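Local structure of glucose-1-phosphate uridylyltransferase (Sphingomonas elodea, 2UX8) at residues 184-187 and 192-195; 217-222 and 248-253; 197-202 and 238-243. The protein probably catalyses the transfer of a uridylyl group from UTP to alpha-D-glucose 1-phosphate, giving UDP-alpha-D-glucose and diphosphate. All blocks are in the same frame, centred on the assembly; numbering follows the deposited sequence.

Strand 191-198 carries one side of interaction 1 and leads into interaction 3, and strand 252-256 beside it belongs to interaction 2. Its early part forms the hairpin of interaction 1, and its far end runs on to E199, which holds the bound glucose 1-phosphate; the centres of these two contacts are about 16 Å apart. Interaction 2 meets interaction 1 where V194 N and F252 O, 3.1 Å apart, probably form a hydrogen bond of the shared sheet. It meets interaction 3 in an apolar cluster, F252 CE1 lying 3.7 Å from M243 CB while L218 also packs on M243. Only interaction 3 reaches the ligand directly: in interaction 1 the side chain of P184 is about 14 Å from it.

Interaction 1. Residues 184-187 and 192-195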
# COMPACT_ATOMS: atom_id res chain seq x y z
N PRO C 184 -41.74 -19.29 5.02
CA PRO C 184 -41.63 -20.68 4.58
C PRO C 184 -42.82 -21.34 3.92
O PRO C 184 -43.97 -21.05 4.24
CB PRO C 184 -41.23 -21.40 5.86
CG PRO C 184 -42.06 -20.70 6.86
CD PRO C 184 -41.89 -19.23 6.49
N GLY C 185 -42.51 -22.26 3.01
CA GLY C 185 -43.51 -23.02 2.30
C GLY C 185 -43.24 -24.48 2.59
O GLY C 185 -42.96 -24.85 3.73
N THR C 186 -43.29 -25.31 1.56
CA THR C 186 -43.05 -26.75 1.71
C THR C 186 -41.62 -27.10 2.11
O THR C 186 -40.67 -26.52 1.58
CB THR C 186 -43.36 -27.49 0.37
OG1 THR C 186 -44.62 -27.05 -0.15
CG2 THR C 186 -43.41 -28.99 0.60
N GLN C 187 -41.45 -28.06 3.02
CA GLN C 187 -40.12 -28.50 3.43
C GLN C 187 -39.90 -29.86 2.80
O GLN C 187 -40.77 -30.71 2.85
CB GLN C 187 -40.01 -28.66 4.94
CG GLN C 187 -40.39 -27.45 5.76
CD GLN C 187 -40.22 -27.71 7.24
OE1 GLN C 187 -39.10 -27.70 7.76
NE2 GLN C 187 -41.33 -27.98 7.94
N THR C 192 -36.43 -25.84 1.87
CA THR C 192 -37.66 -25.27 2.37
C THR C 192 -38.00 -24.08 1.48
O THR C 192 -37.23 -23.14 1.36
CB THR C 192 -37.51 -24.88 3.87
OG1 THR C 192 -38.10 -23.60 4.11
CG2 THR C 192 -36.04 -24.86 4.29
N GLU C 193 -39.16 -24.14 0.83
CA GLU C 193 -39.61 -23.09 -0.07
C GLU C 193 -39.73 -21.72 0.57
O GLU C 193 -40.26 -21.58 1.67
CB GLU C 193 -40.97 -23.47 -0.66
CG GLU C 193 -40.89 -24.42 -1.85
CD GLU C 193 -42.22 -25.09 -2.14
OE1 GLU C 193 -43.27 -24.51 -1.82
OE2 GLU C 193 -42.19 -26.20 -2.71
N VAL C 194 -39.23 -20.70 -0.13
CA VAL C 194 -39.32 -19.33 0.36
C VAL C 194 -40.47 -18.69 -0.39
O VAL C 194 -40.42 -18.52 -1.61
CB VAL C 194 -38.00 -18.53 0.09
CG1 VAL C 194 -37.50 -18.85 -1.28
CG2 VAL C 194 -38.25 -17.03 0.20
N LYS C 195 -41.53 -18.35 0.33
CA LYS C 195 -42.71 -17.74 -0.28
C LYS C 195 -42.65 -16.23 -0.15
O LYS C 195 -43.41 -15.51 -0.80
CB LYS C 195 -43.98 -18.29 0.37
CG LYS C 195 -44.30 -19.74 -0.01
CD LYS C 195 -45.51 -20.26 0.75
CE LYS C 195 -45.88 -21.67 0.30
NZ LYS C 195 -46.94 -22.28 1.17
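On the second strand of this beta hairpin, T192 faces Q187 in an antiparallel non-hydrogen-bonded pair, its CA sending a C-H...O contact to T186 O. The threonine is buried and, like P184, packs on L210, while its backbone bonds to G254 of the next strand. E193 then stands opposite both G185 and T186, which is the beta bulge of the hairpin. Its N gives a nearly straight bond to T186 O (2.9 Å, 167°), and its O accepts from G185 N (2.7 Å). The E193 side chain lies alongside that of T186: with CG beside the backbone N (chi1 -82°) and the chain extended beyond it, OE1 makes weak hydrogen bonds with both T186 N and T186 OG1. A carboxylate thus meets two donors at the surface. V194 pairs with P184 in the second non-hydrogen-bonded pair, and its side chain packs instead on F252. K195 ends the segment at the surface, where a long charged chain is at home. A glycine fits at 185, where a CB would point toward the second strand and probably crowd the E193 and K195 side chains; K195 CE lies 3.4 Å from G185 CA.

Interaction 2. Residues 217-222 and 248-253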
# COMPACT_ATOMS: atom_id res chain seq x y z
N ILE C 217 -26.84 -18.29 -3.82
CA ILE C 217 -26.63 -18.80 -5.17
C ILE C 217 -27.77 -18.13 -5.91
O ILE C 217 -28.93 -18.47 -5.71
CB ILE C 217 -26.80 -20.30 -5.28
CG1 ILE C 217 -25.60 -20.99 -4.65
CG2 ILE C 217 -26.94 -20.69 -6.75
CD1 ILE C 217 -25.55 -22.49 -4.87
N LEU C 218 -27.45 -17.16 -6.75
CA LEU C 218 -28.47 -16.41 -7.46
C LEU C 218 -28.42 -16.50 -8.97
O LEU C 218 -27.38 -16.74 -9.56
CB LEU C 218 -28.39 -14.95 -7.04
CG LEU C 218 -28.55 -14.81 -5.54
CD1 LEU C 218 -28.02 -13.48 -5.12
CD2 LEU C 218 -30.03 -14.99 -5.15
N GLN C 219 -29.57 -16.27 -9.60
CA GLN C 219 -29.67 -16.30 -11.05
C GLN C 219 -29.41 -14.90 -11.57
O GLN C 219 -29.72 -13.91 -10.90
CB GLN C 219 -31.05 -16.79 -11.49
CG GLN C 219 -31.30 -18.24 -11.11
CD GLN C 219 -30.29 -19.17 -11.75
OE1 GLN C 219 -29.76 -20.07 -11.11
NE2 GLN C 219 -30.01 -18.95 -13.02
N PRO C 220 -28.83 -14.80 -12.77
CA PRO C 220 -28.51 -13.53 -13.41
C PRO C 220 -29.63 -12.49 -13.44
O PRO C 220 -29.36 -11.29 -13.53
CB PRO C 220 -28.03 -13.94 -14.80
CG PRO C 220 -28.72 -15.26 -15.03
CD PRO C 220 -28.58 -15.92 -13.69
N GLU C 221 -30.89 -12.94 -13.35
CA GLU C 221 -32.00 -11.99 -13.38
C GLU C 221 -31.94 -11.08 -12.16
O GLU C 221 -32.46 -9.97 -12.18
CB GLU C 221 -33.35 -12.72 -13.42
CG GLU C 221 -33.31 -14.23 -13.59
CD GLU C 221 -32.69 -14.70 -14.91
OE1 GLU C 221 -32.81 -13.98 -15.93
OE2 GLU C 221 -32.09 -15.80 -14.93
N VAL C 222 -31.30 -11.56 -11.10
CA VAL C 222 -31.18 -10.75 -9.88
C VAL C 222 -30.26 -9.56 -10.10
O VAL C 222 -30.48 -8.49 -9.55
CB VAL C 222 -30.67 -11.58 -8.70
CG1 VAL C 222 -30.70 -10.73 -7.43
CG2 VAL C 222 -31.52 -12.84 -8.53
N GLY C 248 -42.20 -15.50 -7.59
CA GLY C 248 -43.20 -16.09 -8.45
C GLY C 248 -42.75 -16.76 -9.72
O GLY C 248 -43.55 -17.43 -10.33
N ASP C 249 -41.51 -16.62 -10.15
CA ASP C 249 -41.22 -17.31 -11.38
C ASP C 249 -39.96 -18.14 -11.46
O ASP C 249 -39.61 -18.64 -12.52
CB ASP C 249 -41.37 -16.37 -12.58
CG ASP C 249 -40.19 -15.49 -12.79
OD1 ASP C 249 -39.08 -16.03 -12.94
OD2 ASP C 249 -40.38 -14.26 -12.84
N GLN C 250 -39.30 -18.33 -10.33
CA GLN C 250 -38.13 -19.18 -10.29
C GLN C 250 -38.04 -19.91 -8.96
O GLN C 250 -38.43 -19.39 -7.92
CB GLN C 250 -36.86 -18.38 -10.57
CG GLN C 250 -36.23 -18.77 -11.89
CD GLN C 250 -35.08 -17.86 -12.32
OE1 GLN C 250 -34.37 -18.17 -13.27
NE2 GLN C 250 -34.91 -16.75 -11.62
N PRO C 251 -37.56 -21.17 -8.99
CA PRO C 251 -37.40 -22.02 -7.81
C PRO C 251 -36.57 -21.28 -6.76
O PRO C 251 -35.41 -20.94 -7.02
CB PRO C 251 -36.64 -23.23 -8.35
CG PRO C 251 -37.07 -23.31 -9.77
CD PRO C 251 -37.13 -21.87 -10.22
N PHE C 252 -37.14 -21.04 -5.59
CA PHE C 252 -36.39 -20.36 -4.55
C PHE C 252 -36.50 -21.13 -3.25
O PHE C 252 -37.58 -21.27 -2.68
CB PHE C 252 -36.89 -18.92 -4.40
CG PHE C 252 -35.84 -17.98 -3.90
CD1 PHE C 252 -35.87 -16.64 -4.26
CD2 PHE C 252 -34.83 -18.44 -3.07
CE1 PHE C 252 -34.90 -15.76 -3.79
CE2 PHE C 252 -33.86 -17.57 -2.60
CZ PHE C 252 -33.89 -16.23 -2.96
N HIS C 253 -35.36 -21.65 -2.80
CA HIS C 253 -35.33 -22.45 -1.59
C HIS C 253 -34.32 -22.02 -0.55
O HIS C 253 -33.29 -21.40 -0.86
CB HIS C 253 -35.04 -23.90 -1.95
CG HIS C 253 -35.97 -24.45 -2.98
ND1 HIS C 253 -37.27 -24.82 -2.70
CD2 HIS C 253 -35.80 -24.67 -4.31
CE1 HIS C 253 -37.85 -25.24 -3.80
NE2 HIS C 253 -36.99 -25.16 -4.79
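Q250 reaches across to Q219 and E221 with an extended side chain (chi2 172°); even the nearest CA atoms, those of Q219 and Q250, are 9.0 Å apart, so side chains make the contact. The inner, more closely surrounded side is at Q219, which is buried and also packs on P134 and N164. Its methylene groups meet the amide end of Q250, with Q219 CG 3.8 Å from Q250 OE1. Q219 CG sits beside the backbone N (chi1 -66°), which turns this apolar part of the chain to its neighbour. Deeper still, F252 brings CZ to 4.6 Å from L218 CD2, two hydrophobic side chains that suit the interior. Residues 217-222 leave strand 215-218, and residues 248-253 lead into strand 252-256; both strands pair with strand 164-170 in the mixed central sheet of this GT-A-like nucleotidyltransferase fold, and N164 of that middle strand touches L218, Q219, V222 and Q250. After Q219 the chain turns into helix 221-228, where V222 N bonds to Q219 O (2.8 Å). The outer side is at E221, whose partly exposed position suits a charged residue. E221 crosses Q250 at about a right angle, its CG 3.6 Å from Q250 NE2 and its carboxylate plane turned 64° from the Q250 amide.

Interaction 3. Residues 197-202 and 238-243; sequences LVEKPA and QLTDAM. With G1P (1-O-phosphono-alpha-D-glucopyranose), chain K.
Where strand 191-198 gives way to a loop, E199 CA passes 6.2 Å from T240 CA in the short helix 240-244, the nearest pair of CA atoms across the two segments. Before that point L197 and M243 cross at about a right angle, L197 CD1 lying 4.1 Å from M243 CB. Two apolar side chains suit this buried place, the unbranched methionine bending at chi3 (-90°), and M243 also packs on Y216 and L218. The E199 methylenes lie against the T240 side chain, though the detailed fit is doubtful in the model. A bend at chi2 (-43°) then turns the carboxylate to the bound glucose 1-phosphate. The adjacent sugar hydroxyls O2 and O3 both donate to E199 OE2, each 2.5 Å from it and very short as modelled, so that one oxygen grips a vicinal diol. G180 N and V212 O bind the same ligand. With an alanine here in place of the glutamate, the two hydroxyls would probably lose their shared acceptor and the sugar would be freer to shift. The run V198-E199-K200-P201 is consistent with the V-E-K-P signature of sugar nucleotidyltransferases, and here its glutamate binds the sugar hydroxyls of the sugar-phosphate site.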
# COMPACT_ATOMS: atom_id res chain seq x y z
N LEU C 197 -40.03 -12.75 1.79
CA LEU C 197 -38.92 -12.35 2.62
C LEU C 197 -38.90 -10.85 2.84
O LEU C 197 -39.14 -10.08 1.92
CB LEU C 197 -37.60 -12.80 1.98
CG LEU C 197 -37.23 -12.39 0.55
CD1 LEU C 197 -36.05 -13.22 0.08
CD2 LEU C 197 -38.40 -12.62 -0.39
N VAL C 198 -38.65 -10.46 4.08
CA VAL C 198 -38.58 -9.06 4.44
C VAL C 198 -37.25 -8.81 5.14
O VAL C 198 -36.83 -9.60 5.99
CB VAL C 198 -39.74 -8.65 5.36
CG1 VAL C 198 -41.05 -8.72 4.60
CG2 VAL C 198 -39.79 -9.58 6.56
N GLU C 199 -36.58 -7.72 4.77
CA GLU C 199 -35.28 -7.34 5.35
C GLU C 199 -35.56 -6.86 6.77
O GLU C 199 -36.47 -6.12 6.96
CB GLU C 199 -34.67 -6.18 4.55
CG GLU C 199 -33.21 -6.33 4.14
CD GLU C 199 -32.33 -6.89 5.23
OE1 GLU C 199 -32.40 -6.41 6.37
OE2 GLU C 199 -31.56 -7.82 4.94
N LYS C 200 -34.79 -7.26 7.77
CA LYS C 200 -35.02 -6.81 9.15
C LYS C 200 -36.41 -6.30 9.57
O LYS C 200 -36.61 -5.10 9.77
CB LYS C 200 -33.99 -5.74 9.51
CG LYS C 200 -32.55 -6.21 9.41
CD LYS C 200 -31.61 -5.27 10.13
CE LYS C 200 -30.17 -5.75 10.00
NZ LYS C 200 -29.22 -4.93 10.79
N PRO C 201 -37.39 -7.21 9.74
CA PRO C 201 -38.75 -6.80 10.14
C PRO C 201 -38.76 -6.17 11.54
O PRO C 201 -37.81 -6.33 12.30
CB PRO C 201 -39.52 -8.11 10.10
CG PRO C 201 -38.48 -9.10 10.51
CD PRO C 201 -37.28 -8.67 9.70
N ALA C 202 -39.84 -5.47 11.86
CA ALA C 202 -39.99 -4.84 13.17
C ALA C 202 -40.24 -5.95 14.19
O ALA C 202 -40.76 -7.00 13.84
CB ALA C 202 -41.16 -3.87 13.15
N GLN C 238 -31.38 -2.17 -3.47
CA GLN C 238 -30.98 -3.22 -2.55
C GLN C 238 -31.52 -4.64 -2.86
O GLN C 238 -32.55 -4.81 -3.52
CB GLN C 238 -31.29 -2.79 -1.12
CG GLN C 238 -31.72 -3.89 -0.19
CD GLN C 238 -32.94 -3.45 0.58
OE1 GLN C 238 -33.68 -2.56 0.14
NE2 GLN C 238 -33.19 -4.08 1.73
N LEU C 239 -30.76 -5.61 -2.35
CA LEU C 239 -30.85 -7.06 -2.58
C LEU C 239 -32.00 -7.92 -2.15
O LEU C 239 -32.53 -8.74 -2.93
CB LEU C 239 -29.58 -7.71 -2.05
CG LEU C 239 -29.45 -9.21 -2.31
CD1 LEU C 239 -29.02 -9.47 -3.75
CD2 LEU C 239 -28.43 -9.80 -1.34
N THR C 240 -32.34 -7.80 -0.88
CA THR C 240 -33.45 -8.59 -0.41
C THR C 240 -34.57 -8.27 -1.34
O THR C 240 -35.13 -9.14 -2.00
CB THR C 240 -34.01 -8.19 0.94
OG1 THR C 240 -33.41 -6.98 1.38
CG2 THR C 240 -33.79 -9.28 1.91
N ASP C 241 -34.93 -6.99 -1.38
CA ASP C 241 -36.03 -6.59 -2.25
C ASP C 241 -35.85 -7.07 -3.65
O ASP C 241 -36.80 -7.01 -4.41
CB ASP C 241 -36.18 -5.08 -2.41
CG ASP C 241 -35.35 -4.33 -1.46
OD1 ASP C 241 -34.17 -4.05 -1.79
OD2 ASP C 241 -35.88 -4.02 -0.37
N ALA C 242 -34.66 -7.48 -4.04
CA ALA C 242 -34.50 -7.89 -5.43
C ALA C 242 -34.78 -9.35 -5.56
O ALA C 242 -35.35 -9.77 -6.56
CB ALA C 242 -33.11 -7.56 -5.95
N MET C 243 -34.38 -10.12 -4.56
CA MET C 243 -34.65 -11.55 -4.58
C MET C 243 -36.16 -11.74 -4.54
O MET C 243 -36.71 -12.63 -5.18
CB MET C 243 -34.01 -12.22 -3.38
CG MET C 243 -32.54 -12.00 -3.32
SD MET C 243 -31.79 -13.02 -2.08
CE MET C 243 -31.90 -11.92 -0.66
C1 G1P K . -27.41 -9.20 5.20
C2 G1P K . -28.79 -9.41 4.52
C3 G1P K . -29.75 -10.02 5.56
C4 G1P K . -29.18 -11.36 6.00
C5 G1P K . -27.79 -11.10 6.64
C6 G1P K . -27.18 -12.44 7.08
O1 G1P K . -27.56 -8.25 6.28
O2 G1P K . -29.28 -8.15 4.07
O3 G1P K . -31.02 -10.23 4.96
O4 G1P K . -30.05 -11.94 6.96
O5 G1P K . -26.90 -10.49 5.66
O6 G1P K . -25.89 -12.24 7.66
P G1P K . -26.11 -7.85 6.88
O1P G1P K . -25.23 -7.30 5.82
O2P G1P K . -26.31 -6.78 8.05
O3P G1P K . -25.41 -9.15 7.53